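Local atomic coordinates of glutathione S-transferase (Legionella pneumophila subsp. pneumophila str. Philadelphia 1, PDB entry 3NIV), a protein that probably isomerises maleylacetoacetate with the help of glutathione and probably acts as a glutathione transferase of the zeta class. Residues Val17-Asn22 / Cys170-Val175; Leu113-Arg118 / Leu131-His136; Asn177-Arg180 / Asp184-Ser187. All blocks are in the same frame, centred on the assembly; numbering follows the deposited sequence.

Contact 1 of 3, residues Val17-Asn22 / Cys170-Val175; sequences VRIALN and CLIPQV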
ATOM      1  N   VAL A  17      12.398   4.490   2.858  1.00 26.24           N
ATOM      2  CA  VAL A  17      13.462   4.002   2.010  1.00 27.04           C
ATOM      3  C   VAL A  17      14.822   4.248   2.640  1.00 26.86           C
ATOM      4  O   VAL A  17      15.653   3.359   2.670  1.00 31.18           O
ATOM      5  CB  VAL A  17      13.415   4.618   0.615  1.00 26.56           C
ATOM      6  CG1 VAL A  17      14.525   4.034  -0.239  1.00 26.59           C
ATOM      7  CG2 VAL A  17      12.071   4.344  -0.025  1.00 28.06           C
ATOM      8  N   ARG A  18      15.045   5.453   3.150  1.00 30.32           N
ATOM      9  CA  ARG A  18      16.336   5.775   3.754  1.00 31.04           C
ATOM     10  C   ARG A  18      16.698   4.835   4.900  1.00 31.12           C
ATOM     11  O   ARG A  18      17.827   4.347   4.956  1.00 32.40           O
ATOM     12  CB  ARG A  18      16.422   7.248   4.166  1.00 31.81           C
ATOM     13  CG  ARG A  18      16.520   8.194   2.960  1.00 33.81           C
ATOM     14  CD  ARG A  18      16.923   9.602   3.359  1.00 30.56           C
ATOM     15  NE  ARG A  18      16.130  10.085   4.479  1.00 30.96           N
ATOM     16  CZ  ARG A  18      15.027  10.816   4.359  1.00 33.34           C
ATOM     17  NH1 ARG A  18      14.584  11.163   3.155  1.00 31.70           N
ATOM     18  NH2 ARG A  18      14.377  11.215   5.447  1.00 34.36           N
ATOM     19  N   ILE A  19      15.743   4.560   5.789  1.00 30.41           N
ATOM     20  CA  ILE A  19      15.946   3.571   6.855  1.00 30.32           C
ATOM     21  C   ILE A  19      16.277   2.174   6.305  1.00 32.92           C
ATOM     22  O   ILE A  19      17.234   1.528   6.738  1.00 32.87           O
ATOM     23  CB  ILE A  19      14.700   3.426   7.753  1.00 29.51           C
ATOM     24  CG1 ILE A  19      14.172   4.801   8.184  1.00 26.12           C
ATOM     25  CG2 ILE A  19      15.006   2.497   8.940  1.00 29.93           C
ATOM     26  CD1 ILE A  19      13.144   4.759   9.297  1.00 23.37           C
ATOM     27  N   ALA A  20      15.464   1.708   5.363  1.00 31.75           N
ATOM     28  CA  ALA A  20      15.656   0.393   4.773  1.00 32.72           C
ATOM     29  C   ALA A  20      17.063   0.243   4.211  1.00 34.71           C
ATOM     30  O   ALA A  20      17.696  -0.800   4.375  1.00 34.13           O
ATOM     31  CB  ALA A  20      14.628   0.145   3.687  1.00 27.36           C
ATOM     32  N   LEU A  21      17.544   1.283   3.536  1.00 29.96           N
ATOM     33  CA  LEU A  21      18.862   1.221   2.921  1.00 32.89           C
ATOM     34  C   LEU A  21      19.969   1.119   3.969  1.00 34.54           C
ATOM     35  O   LEU A  21      20.989   0.468   3.749  1.00 39.67           O
ATOM     36  CB  LEU A  21      19.089   2.418   1.990  1.00 32.34           C
ATOM     37  CG  LEU A  21      18.359   2.347   0.643  1.00 35.99           C
ATOM     38  CD1 LEU A  21      18.381   3.676  -0.117  1.00 33.11           C
ATOM     39  CD2 LEU A  21      18.938   1.237  -0.214  1.00 32.21           C
ATOM     40  N   ASN A  22      19.758   1.753   5.113  1.00 32.35           N
ATOM     41  CA  ASN A  22      20.748   1.718   6.173  1.00 36.44           C
ATOM     42  C   ASN A  22      20.740   0.369   6.866  1.00 38.68           C
ATOM     43  O   ASN A  22      21.770  -0.286   6.963  1.00 43.75           O
ATOM     44  CB  ASN A  22      20.500   2.831   7.193  1.00 33.85           C
ATOM     45  CG  ASN A  22      20.700   4.218   6.610  1.00 36.00           C
ATOM     46  OD1 ASN A  22      20.278   5.216   7.201  1.00 38.03           O
ATOM     47  ND2 ASN A  22      21.343   4.289   5.449  1.00 31.53           N
ATOM     48  N   CYS A 170       8.389   1.295   8.702  1.00 28.05           N
ATOM     49  CA  CYS A 170       7.261   2.138   8.307  1.00 29.67           C
ATOM     50  C   CYS A 170       6.667   2.919   9.473  1.00 26.31           C
ATOM     51  O   CYS A 170       6.071   3.973   9.279  1.00 25.30           O
ATOM     52  CB  CYS A 170       6.172   1.317   7.616  1.00 27.07           C
ATOM     53  SG  CYS A 170       6.699   0.617   6.045  1.00 27.50           S
ATOM     54  N   LEU A 171       6.842   2.399  10.682  1.00 25.86           N
ATOM     55  CA  LEU A 171       6.254   3.005  11.876  1.00 25.30           C
ATOM     56  C   LEU A 171       6.927   4.317  12.271  1.00 26.76           C
ATOM     57  O   LEU A 171       6.254   5.310  12.555  1.00 24.32           O
ATOM     58  CB  LEU A 171       6.320   2.032  13.049  1.00 27.03           C
ATOM     59  CG  LEU A 171       5.767   2.564  14.370  1.00 25.42           C
ATOM     60  CD1 LEU A 171       4.330   3.034  14.187  1.00 21.73           C
ATOM     61  CD2 LEU A 171       5.852   1.508  15.477  1.00 23.54           C
ATOM     62  N   ILE A 172       8.254   4.319  12.284  1.00 25.08           N
ATOM     63  CA  ILE A 172       8.994   5.494  12.729  1.00 24.76           C
ATOM     64  C   ILE A 172       8.622   6.767  11.953  1.00 24.46           C
ATOM     65  O   ILE A 172       8.280   7.771  12.557  1.00 23.33           O
ATOM     66  CB  ILE A 172      10.526   5.222  12.796  1.00 23.74           C
ATOM     67  CG1 ILE A 172      10.869   4.529  14.110  1.00 27.14           C
ATOM     68  CG2 ILE A 172      11.329   6.496  12.694  1.00 22.16           C
ATOM     69  CD1 ILE A 172      10.095   3.242  14.377  1.00 24.57           C
ATOM     70  N   PRO A 173       8.653   6.719  10.610  1.00 27.75           N
ATOM     71  CA  PRO A 173       8.238   7.910   9.849  1.00 26.11           C
ATOM     72  C   PRO A 173       6.799   8.353  10.150  1.00 25.31           C
ATOM     73  O   PRO A 173       6.544   9.548  10.260  1.00 29.37           O
ATOM     74  CB  PRO A 173       8.394   7.470   8.389  1.00 26.76           C
ATOM     75  CG  PRO A 173       9.440   6.400   8.440  1.00 28.28           C
ATOM     76  CD  PRO A 173       9.192   5.664   9.735  1.00 26.53           C
ATOM     77  N   GLN A 174       5.881   7.414  10.320  1.00 23.43           N
ATOM     78  CA  GLN A 174       4.508   7.776  10.657  1.00 25.89           C
ATOM     79  C   GLN A 174       4.386   8.520  11.996  1.00 26.41           C
ATOM     80  O   GLN A 174       3.598   9.449  12.127  1.00 25.36           O
ATOM     81  CB  GLN A 174       3.610   6.537  10.668  1.00 25.99           C
ATOM     82  CG  GLN A 174       2.123   6.860  10.706  1.00 28.88           C
ATOM     83  CD  GLN A 174       1.680   7.759   9.553  1.00 30.87           C
ATOM     84  OE1 GLN A 174       1.131   8.828   9.779  1.00 33.06           O
ATOM     85  NE2 GLN A 174       1.923   7.324   8.313  1.00 31.82           N
ATOM     86  N   VAL A 175       5.164   8.091  12.987  1.00 26.13           N
ATOM     87  CA  VAL A 175       5.128   8.679  14.315  1.00 23.86           C
ATOM     88  C   VAL A 175       5.758  10.075  14.267  1.00 28.47           C
ATOM     89  O   VAL A 175       5.299  11.001  14.925  1.00 27.16           O
ATOM     90  CB  VAL A 175       5.861   7.776  15.326  1.00 27.13           C
ATOM     91  CG1 VAL A 175       6.033   8.476  16.677  1.00 27.46           C
ATOM     92  CG2 VAL A 175       5.108   6.465  15.490  1.00 26.59           C
TER
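The end of Ile19 meets the pyrrolidine ring of Pro173 across the interface between the two domains of the glutathione transferase fold. Helix 12-23 belongs to the thioredoxin-like N-terminal domain and helix 166-180 to the all-helical C-terminal domain; 147 residues of chain lie between the two segments, and their closest CA atoms, in Ile19 and Cys170, are still 8.9 Å apart. A gap of that width is bridged by side chains, and the link is wholly apolar.

On the N-terminal side one methyl does the work. The gamma branch of Ile19 that carries it lies anti to the carbonyl carbon (chi1 -48°), and the next bond is extended, with chi2 at -167°, which pushes CD1 straight out to the other helix. There it rests against the ring of Pro173, touching CG and CD alike, and comes beside CG2 of Ile172. No hydrogen bond spans the two segments.

The proline has a backbone consequence as well. Having no N-H, it cannot bond back to the preceding turn, and helix 166-180 is kinked there. Its ring also packs on Thr12, Tyr15 and Arg16 of helix 12-23, so Ile19 is one of several residues of that helix that hold it. The neighbouring Arg18 points elsewhere: it forms a salt bridge with Asp7 and a hydrogen bond to the carbonyl of Ala207.

The methyl reaches its two partners at nearly equal range: Ile19 CD1 is 4.1 Å from Pro173 CD and 4.2 Å from Ile172 CG2.

Contact 2 of 3, residues Leu113-Arg118 / Leu131-His136; sequences LRVLNR and LEWYHH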
ATOM      1  N   LEU A 113       0.312  15.632   1.366  1.00 30.55           N
ATOM      2  CA  LEU A 113       0.145  17.054   1.125  1.00 30.56           C
ATOM      3  C   LEU A 113      -0.954  17.286   0.101  1.00 30.25           C
ATOM      4  O   LEU A 113      -1.780  18.188   0.256  1.00 28.98           O
ATOM      5  CB  LEU A 113       1.457  17.672   0.645  1.00 30.43           C
ATOM      6  CG  LEU A 113       1.451  19.188   0.395  1.00 38.46           C
ATOM      7  CD1 LEU A 113       0.768  19.934   1.534  1.00 29.41           C
ATOM      8  CD2 LEU A 113       2.863  19.737   0.168  1.00 37.07           C
ATOM      9  N   ARG A 114      -0.959  16.433  -0.923  1.00 29.18           N
ATOM     10  CA  ARG A 114      -1.899  16.507  -2.030  1.00 29.72           C
ATOM     11  C   ARG A 114      -3.327  16.385  -1.525  1.00 28.57           C
ATOM     12  O   ARG A 114      -4.240  16.999  -2.072  1.00 29.55           O
ATOM     13  CB  ARG A 114      -1.601  15.404  -3.062  1.00 27.80           C
ATOM     14  CG  ARG A 114      -2.386  14.101  -2.816  1.00 34.69           C
ATOM     15  CD  ARG A 114      -1.618  12.787  -3.126  1.00 35.42           C
ATOM     16  NE  ARG A 114      -1.702  12.365  -4.517  1.00 33.52           N
ATOM     17  CZ  ARG A 114      -2.258  11.232  -4.956  1.00 34.40           C
ATOM     18  NH1 ARG A 114      -2.803  10.349  -4.126  1.00 29.43           N
ATOM     19  NH2 ARG A 114      -2.258  10.980  -6.255  1.00 35.48           N
ATOM     20  N   VAL A 115      -3.531  15.592  -0.481  1.00 25.44           N
ATOM     21  CA  VAL A 115      -4.875  15.427   0.053  1.00 26.45           C
ATOM     22  C   VAL A 115      -5.287  16.628   0.900  1.00 30.77           C
ATOM     23  O   VAL A 115      -6.424  17.096   0.837  1.00 30.44           O
ATOM     24  CB  VAL A 115      -5.021  14.127   0.849  1.00 26.20           C
ATOM     25  CG1 VAL A 115      -6.451  13.958   1.300  1.00 25.16           C
ATOM     26  CG2 VAL A 115      -4.621  12.955  -0.019  1.00 26.76           C
ATOM     27  N   LEU A 116      -4.348  17.144   1.682  1.00 29.73           N
ATOM     28  CA  LEU A 116      -4.643  18.288   2.503  1.00 30.89           C
ATOM     29  C   LEU A 116      -5.000  19.462   1.603  1.00 31.46           C
ATOM     30  O   LEU A 116      -5.881  20.251   1.924  1.00 32.76           O
ATOM     31  CB  LEU A 116      -3.451  18.610   3.394  1.00 32.93           C
ATOM     32  CG  LEU A 116      -2.908  17.409   4.166  1.00 30.54           C
ATOM     33  CD1 LEU A 116      -1.865  17.875   5.167  1.00 36.51           C
ATOM     34  CD2 LEU A 116      -4.032  16.649   4.865  1.00 28.06           C
ATOM     35  N   ASN A 117      -4.320  19.563   0.470  1.00 28.37           N
ATOM     36  CA  ASN A 117      -4.573  20.651  -0.467  1.00 31.23           C
ATOM     37  C   ASN A 117      -5.919  20.529  -1.170  1.00 33.50           C
ATOM     38  O   ASN A 117      -6.568  21.529  -1.461  1.00 34.50           O
ATOM     39  CB  ASN A 117      -3.452  20.748  -1.493  1.00 28.18           C
ATOM     40  CG  ASN A 117      -2.253  21.472  -0.957  1.00 28.76           C
ATOM     41  OD1 ASN A 117      -2.344  22.142   0.069  1.00 36.89           O
ATOM     42  ND2 ASN A 117      -1.118  21.349  -1.639  1.00 30.44           N
ATOM     43  N   ARG A 118      -6.340  19.301  -1.437  1.00 31.83           N
ATOM     44  CA  ARG A 118      -7.658  19.085  -2.006  1.00 33.73           C
ATOM     45  C   ARG A 118      -8.738  19.524  -1.022  1.00 34.13           C
ATOM     46  O   ARG A 118      -9.782  20.034  -1.422  1.00 35.74           O
ATOM     47  CB  ARG A 118      -7.856  17.618  -2.380  1.00 32.26           C
ATOM     48  CG  ARG A 118      -9.168  17.355  -3.099  1.00 36.12           C
ATOM     49  CD  ARG A 118      -9.065  17.630  -4.596  1.00 34.56           C
ATOM     50  NE  ARG A 118     -10.363  17.468  -5.242  1.00 33.53           N
ATOM     51  CZ  ARG A 118     -10.622  17.785  -6.504  1.00 34.01           C
ATOM     52  NH1 ARG A 118      -9.673  18.280  -7.283  1.00 33.50           N
ATOM     53  NH2 ARG A 118     -11.841  17.606  -6.985  1.00 37.44           N
ATOM     54  N   LEU A 131      -6.347  19.850  10.642  1.00 34.55           N
ATOM     55  CA  LEU A 131      -5.820  19.144  11.805  1.00 34.87           C
ATOM     56  C   LEU A 131      -6.745  18.048  12.315  1.00 35.30           C
ATOM     57  O   LEU A 131      -6.292  16.983  12.743  1.00 33.65           O
ATOM     58  CB  LEU A 131      -5.537  20.121  12.942  1.00 40.79           C
ATOM     59  CG  LEU A 131      -4.091  20.590  13.023  1.00 45.35           C
ATOM     60  CD1 LEU A 131      -3.170  19.395  13.305  1.00 38.56           C
ATOM     61  CD2 LEU A 131      -3.707  21.318  11.730  1.00 44.24           C
ATOM     62  N   GLU A 132      -8.043  18.316  12.295  1.00 34.40           N
ATOM     63  CA  GLU A 132      -9.008  17.331  12.759  1.00 37.43           C
ATOM     64  C   GLU A 132      -9.036  16.105  11.837  1.00 36.14           C
ATOM     65  O   GLU A 132      -9.038  14.965  12.299  1.00 32.48           O
ATOM     66  CB  GLU A 132     -10.391  17.964  12.857  1.00 43.78           C
ATOM     67  CG  GLU A 132     -11.395  17.097  13.572  1.00 48.47           C
ATOM     68  CD  GLU A 132     -12.571  17.893  14.093  1.00 59.82           C
ATOM     69  OE1 GLU A 132     -13.678  17.314  14.152  1.00 57.01           O
ATOM     70  OE2 GLU A 132     -12.387  19.091  14.436  1.00 59.22           O
ATOM     71  N   TRP A 133      -9.052  16.361  10.532  1.00 33.72           N
ATOM     72  CA  TRP A 133      -8.915  15.326   9.521  1.00 31.74           C
ATOM     73  C   TRP A 133      -7.643  14.531   9.782  1.00 31.48           C
ATOM     74  O   TRP A 133      -7.670  13.303   9.962  1.00 28.56           O
ATOM     75  CB  TRP A 133      -8.860  15.989   8.136  1.00 31.29           C
ATOM     76  CG  TRP A 133      -8.491  15.114   6.954  1.00 27.12           C
ATOM     77  CD1 TRP A 133      -7.237  14.841   6.495  1.00 28.15           C
ATOM     78  CD2 TRP A 133      -9.397  14.462   6.049  1.00 27.04           C
ATOM     79  NE1 TRP A 133      -7.303  14.040   5.372  1.00 28.07           N
ATOM     80  CE2 TRP A 133      -8.619  13.801   5.077  1.00 25.29           C
ATOM     81  CE3 TRP A 133     -10.791  14.375   5.967  1.00 30.20           C
ATOM     82  CZ2 TRP A 133      -9.185  13.055   4.043  1.00 26.75           C
ATOM     83  CZ3 TRP A 133     -11.355  13.632   4.940  1.00 31.97           C
ATOM     84  CH2 TRP A 133     -10.549  12.979   3.991  1.00 30.33           C
ATOM     85  N   TYR A 134      -6.531  15.252   9.806  1.00 28.92           N
ATOM     86  CA  TYR A 134      -5.215  14.651   9.911  1.00 27.49           C
ATOM     87  C   TYR A 134      -5.096  13.782  11.161  1.00 29.88           C
ATOM     88  O   TYR A 134      -4.539  12.680  11.122  1.00 26.46           O
ATOM     89  CB  TYR A 134      -4.160  15.745   9.921  1.00 28.16           C
ATOM     90  CG  TYR A 134      -2.777  15.253   9.618  1.00 28.30           C
ATOM     91  CD1 TYR A 134      -2.126  14.385  10.482  1.00 27.87           C
ATOM     92  CD2 TYR A 134      -2.113  15.669   8.482  1.00 26.06           C
ATOM     93  CE1 TYR A 134      -0.851  13.934  10.210  1.00 29.02           C
ATOM     94  CE2 TYR A 134      -0.834  15.230   8.206  1.00 30.07           C
ATOM     95  CZ  TYR A 134      -0.210  14.356   9.070  1.00 28.95           C
ATOM     96  OH  TYR A 134       1.056  13.903   8.792  1.00 28.58           O
ATOM     97  N   HIS A 135      -5.639  14.283  12.264  1.00 29.69           N
ATOM     98  CA  HIS A 135      -5.586  13.584  13.541  1.00 31.41           C
ATOM     99  C   HIS A 135      -6.523  12.383  13.540  1.00 30.30           C
ATOM    100  O   HIS A 135      -6.287  11.383  14.237  1.00 28.42           O
ATOM    101  CB  HIS A 135      -5.948  14.549  14.680  1.00 30.12           C
ATOM    102  CG  HIS A 135      -4.809  15.420  15.122  1.00 32.61           C
ATOM    103  ND1 HIS A 135      -4.807  16.090  16.329  1.00 33.26           N
ATOM    104  CD2 HIS A 135      -3.625  15.707  14.531  1.00 32.24           C
ATOM    105  CE1 HIS A 135      -3.681  16.768  16.452  1.00 32.73           C
ATOM    106  NE2 HIS A 135      -2.945  16.554  15.378  1.00 35.45           N
ATOM    107  N   HIS A 136      -7.591  12.485  12.756  1.00 29.77           N
ATOM    108  CA  HIS A 136      -8.558  11.397  12.657  1.00 30.97           C
ATOM    109  C   HIS A 136      -7.935  10.106  12.125  1.00 29.25           C
ATOM    110  O   HIS A 136      -8.177   9.026  12.653  1.00 26.89           O
ATOM    111  CB  HIS A 136      -9.737  11.790  11.771  1.00 31.58           C
ATOM    112  CG  HIS A 136     -10.667  10.656  11.495  1.00 32.69           C
ATOM    113  ND1 HIS A 136     -11.276   9.937  12.501  1.00 32.21           N
ATOM    114  CD2 HIS A 136     -11.076  10.097  10.331  1.00 31.08           C
ATOM    115  CE1 HIS A 136     -12.024   8.989  11.970  1.00 30.95           C
ATOM    116  NE2 HIS A 136     -11.922   9.065  10.657  1.00 31.90           N
TER
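Leu116 reaches across to Trp133 and Tyr134 with its two methyls, one for each aromatic ring. Its CB sets off across the line to helix 127-149, and the side chain then swings in: CG stands anti to the carbonyl carbon (chi1 -50°), beside the backbone N, and the fork beyond it opens toward the partner helix. From CG the branches part. Leu116 CD1 comes up to the edge of the phenol ring, in its plane, 4.0 Å from Tyr134 CD2 and a little farther from CE2. The other methyl, Leu116 CD2, goes to the five-membered part of the indole, 4.0 Å from Trp133 CD1, at an oblique approach.

One residue earlier, Val115 serves the same indole nearer its benzo side. Its side chain crosses that of the tryptophan at about a right angle, and Val115 CG1 lies 4.0 Å from Trp133 CZ2. The two aliphatic residues thus touch different parts of one ring system, all of it buried.

The polar atom of that ring is also accounted for: Trp133 NE1 donates to the carbonyl of Leu110 in the short helix 108-111, a bond that helps fix the rotation of the indole. Trp137 meets Trp133 edge-to-face, and Phe181 stacks with Tyr134. Val115 also packs on Leu110 of the second subunit, which brings the dimer partner up to this layer.

The short axes of the segments pass 11.2 Å apart with their directions 140° from one another, a roughly antiparallel pairing wide enough for a layer of large side chains. Successive helices joined by a short connection in this way are part of the helical bundle of the glutathione transferase C-terminal domain.

Contact 3 of 3, residues Asn177-Arg180 / Asp184-Ser187; sequences NAHR and DMAS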
ATOM      1  N   ASN A 177       5.545  12.118  11.700  1.00 32.16           N
ATOM      2  CA  ASN A 177       4.436  12.936  11.212  1.00 29.82           C
ATOM      3  C   ASN A 177       3.458  13.345  12.302  1.00 29.01           C
ATOM      4  O   ASN A 177       2.963  14.471  12.320  1.00 29.23           O
ATOM      5  CB  ASN A 177       3.666  12.180  10.131  1.00 27.49           C
ATOM      6  CG  ASN A 177       4.337  12.259   8.786  1.00 32.55           C
ATOM      7  OD1 ASN A 177       5.290  13.012   8.605  1.00 38.28           O
ATOM      8  ND2 ASN A 177       3.844  11.482   7.826  1.00 35.77           N
ATOM      9  N   ALA A 178       3.171  12.409  13.199  1.00 28.54           N
ATOM     10  CA  ALA A 178       2.199  12.627  14.262  1.00 29.12           C
ATOM     11  C   ALA A 178       2.633  13.745  15.231  1.00 33.76           C
ATOM     12  O   ALA A 178       1.840  14.625  15.579  1.00 32.68           O
ATOM     13  CB  ALA A 178       1.943  11.330  15.005  1.00 27.48           C
ATOM     14  N   HIS A 179       3.890  13.707  15.662  1.00 28.94           N
ATOM     15  CA  HIS A 179       4.392  14.733  16.561  1.00 36.93           C
ATOM     16  C   HIS A 179       4.409  16.066  15.829  1.00 35.19           C
ATOM     17  O   HIS A 179       3.960  17.082  16.348  1.00 37.07           O
ATOM     18  CB  HIS A 179       5.791  14.377  17.077  1.00 37.19           C
ATOM     19  CG  HIS A 179       5.818  13.161  17.952  1.00 39.21           C
ATOM     20  ND1 HIS A 179       5.089  13.066  19.120  1.00 44.41           N
ATOM     21  CD2 HIS A 179       6.493  11.992  17.836  1.00 36.23           C
ATOM     22  CE1 HIS A 179       5.311  11.891  19.682  1.00 41.59           C
ATOM     23  NE2 HIS A 179       6.154  11.218  18.920  1.00 41.40           N
ATOM     24  N   ARG A 180       4.919  16.037  14.607  1.00 35.71           N
ATOM     25  CA  ARG A 180       4.906  17.193  13.725  1.00 37.96           C
ATOM     26  C   ARG A 180       3.530  17.864  13.624  1.00 36.90           C
ATOM     27  O   ARG A 180       3.438  19.078  13.474  1.00 38.89           O
ATOM     28  CB  ARG A 180       5.382  16.780  12.332  1.00 36.43           C
ATOM     29  CG  ARG A 180       5.270  17.879  11.310  1.00 42.53           C
ATOM     30  CD  ARG A 180       5.905  17.481   9.994  1.00 48.35           C
ATOM     31  NE  ARG A 180       6.144  18.643   9.146  1.00 57.46           N
ATOM     32  CZ  ARG A 180       6.115  18.622   7.818  1.00 59.83           C
ATOM     33  NH1 ARG A 180       5.842  17.492   7.174  1.00 61.83           N
ATOM     34  NH2 ARG A 180       6.349  19.737   7.137  1.00 63.87           N
ATOM     35  N   ASP A 184      -1.404  13.567  20.034  1.00 34.17           N
ATOM     36  CA  ASP A 184      -0.942  13.062  21.320  1.00 35.64           C
ATOM     37  C   ASP A 184      -0.887  11.550  21.336  1.00 32.16           C
ATOM     38  O   ASP A 184      -1.905  10.895  21.180  1.00 33.31           O
ATOM     39  CB  ASP A 184      -1.844  13.548  22.456  1.00 40.42           C
ATOM     40  CG  ASP A 184      -1.389  13.043  23.817  1.00 43.62           C
ATOM     41  OD1 ASP A 184      -0.160  12.962  24.041  1.00 45.24           O
ATOM     42  OD2 ASP A 184      -2.254  12.721  24.660  1.00 47.67           O
HETATM   43  N   MSE A 185       0.303  11.011  21.572  1.00 36.13           N
HETATM   44  CA  MSE A 185       0.554   9.572  21.484  1.00 33.72           C
HETATM   45  C   MSE A 185       0.241   8.774  22.749  1.00 34.70           C
HETATM   46  O   MSE A 185       0.443   7.561  22.782  1.00 34.34           O
HETATM   47  CB  MSE A 185       2.010   9.315  21.079  1.00 29.79           C
HETATM   48  CG  MSE A 185       2.338   9.746  19.660  1.00 34.61           C
HETATM   49 SE   MSE A 185       1.245   8.845  18.286  1.00 50.59          SE
HETATM   50  CE  MSE A 185       2.037   7.059  18.388  1.00 33.17           C
ATOM     51  N   ALA A 186      -0.248   9.444  23.786  1.00 35.15           N
ATOM     52  CA  ALA A 186      -0.477   8.794  25.083  1.00 35.57           C
ATOM     53  C   ALA A 186      -1.131   7.406  24.991  1.00 36.06           C
ATOM     54  O   ALA A 186      -0.812   6.502  25.764  1.00 37.01           O
ATOM     55  CB  ALA A 186      -1.298   9.705  25.983  1.00 36.53           C
ATOM     56  N   SER A 187      -2.041   7.247  24.042  1.00 34.82           N
ATOM     57  CA  SER A 187      -2.843   6.034  23.928  1.00 32.80           C
ATOM     58  C   SER A 187      -2.059   4.818  23.417  1.00 35.11           C
ATOM     59  O   SER A 187      -2.560   3.690  23.451  1.00 32.65           O
ATOM     60  CB  SER A 187      -4.037   6.311  23.012  1.00 37.57           C
ATOM     61  OG  SER A 187      -4.838   5.160  22.816  1.00 43.05           O
TER
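Met185, a selenomethionine in this crystal, lays its CG beside the imidazole of His179 and brings its selenium to the methyl of Ala178. This is a chain turn after the end of a helix in the all-helical C-terminal domain of the glutathione transferase fold: helix 166-180 finishes, three residues follow, and the loop leading to helix 189-198 comes back alongside its last turn. The backbones stay apart, with the nearest CA atoms, in His179 and Asp184, separated by 7.3 Å.

The side chain of Met185 closes that gap. Its first torsion (chi1 -68°) sets CG beside the imidazole, and the bend at chi2, -59°, turns the selenium to Ala178. Ala178 CB meets Met185 SE at 4.2 Å. His179 crosses the side chain at about a right angle, its ring carbon CE1 approaching CG obliquely, with NE2 farther from the same atom.

Met185 and Ala178 are buried and both also pack on Phe142 of helix 127-149, which puts the methionine between the loop and two helices. His179 is exposed and flanks the buried pair at the surface. The loop is tied onward by its backbone, the carbonyl of Met185 accepting a hydrogen bond from Asn192 ND2 in the next helix.

The tightest approach in the contact is that of His179 CE1 to Met185 CG, at 3.7 Å.

How the contacts relate
Helix 166-180 runs through the arrangement: contact 1 uses its middle, where it faces the thioredoxin-like domain, and contact 3 its last turn. These two, with centres about 17 Å apart, meet where Val175 CG2 lies 4.3 Å from Met185 CE. Contact 2 sits on the neighbouring helix 127-149 and reaches contact 3 through Tyr134 OH, 3.4 Å from Asn177 CB. Contacts 1 and 2 do not touch; their centres are about 21 Å apart. The three therefore form a series 1-3-2, from contact 1, whose centre lies about 5 Å from the centre of the protein chain, out to the side of the helical domain that meets the second subunit at contact 2.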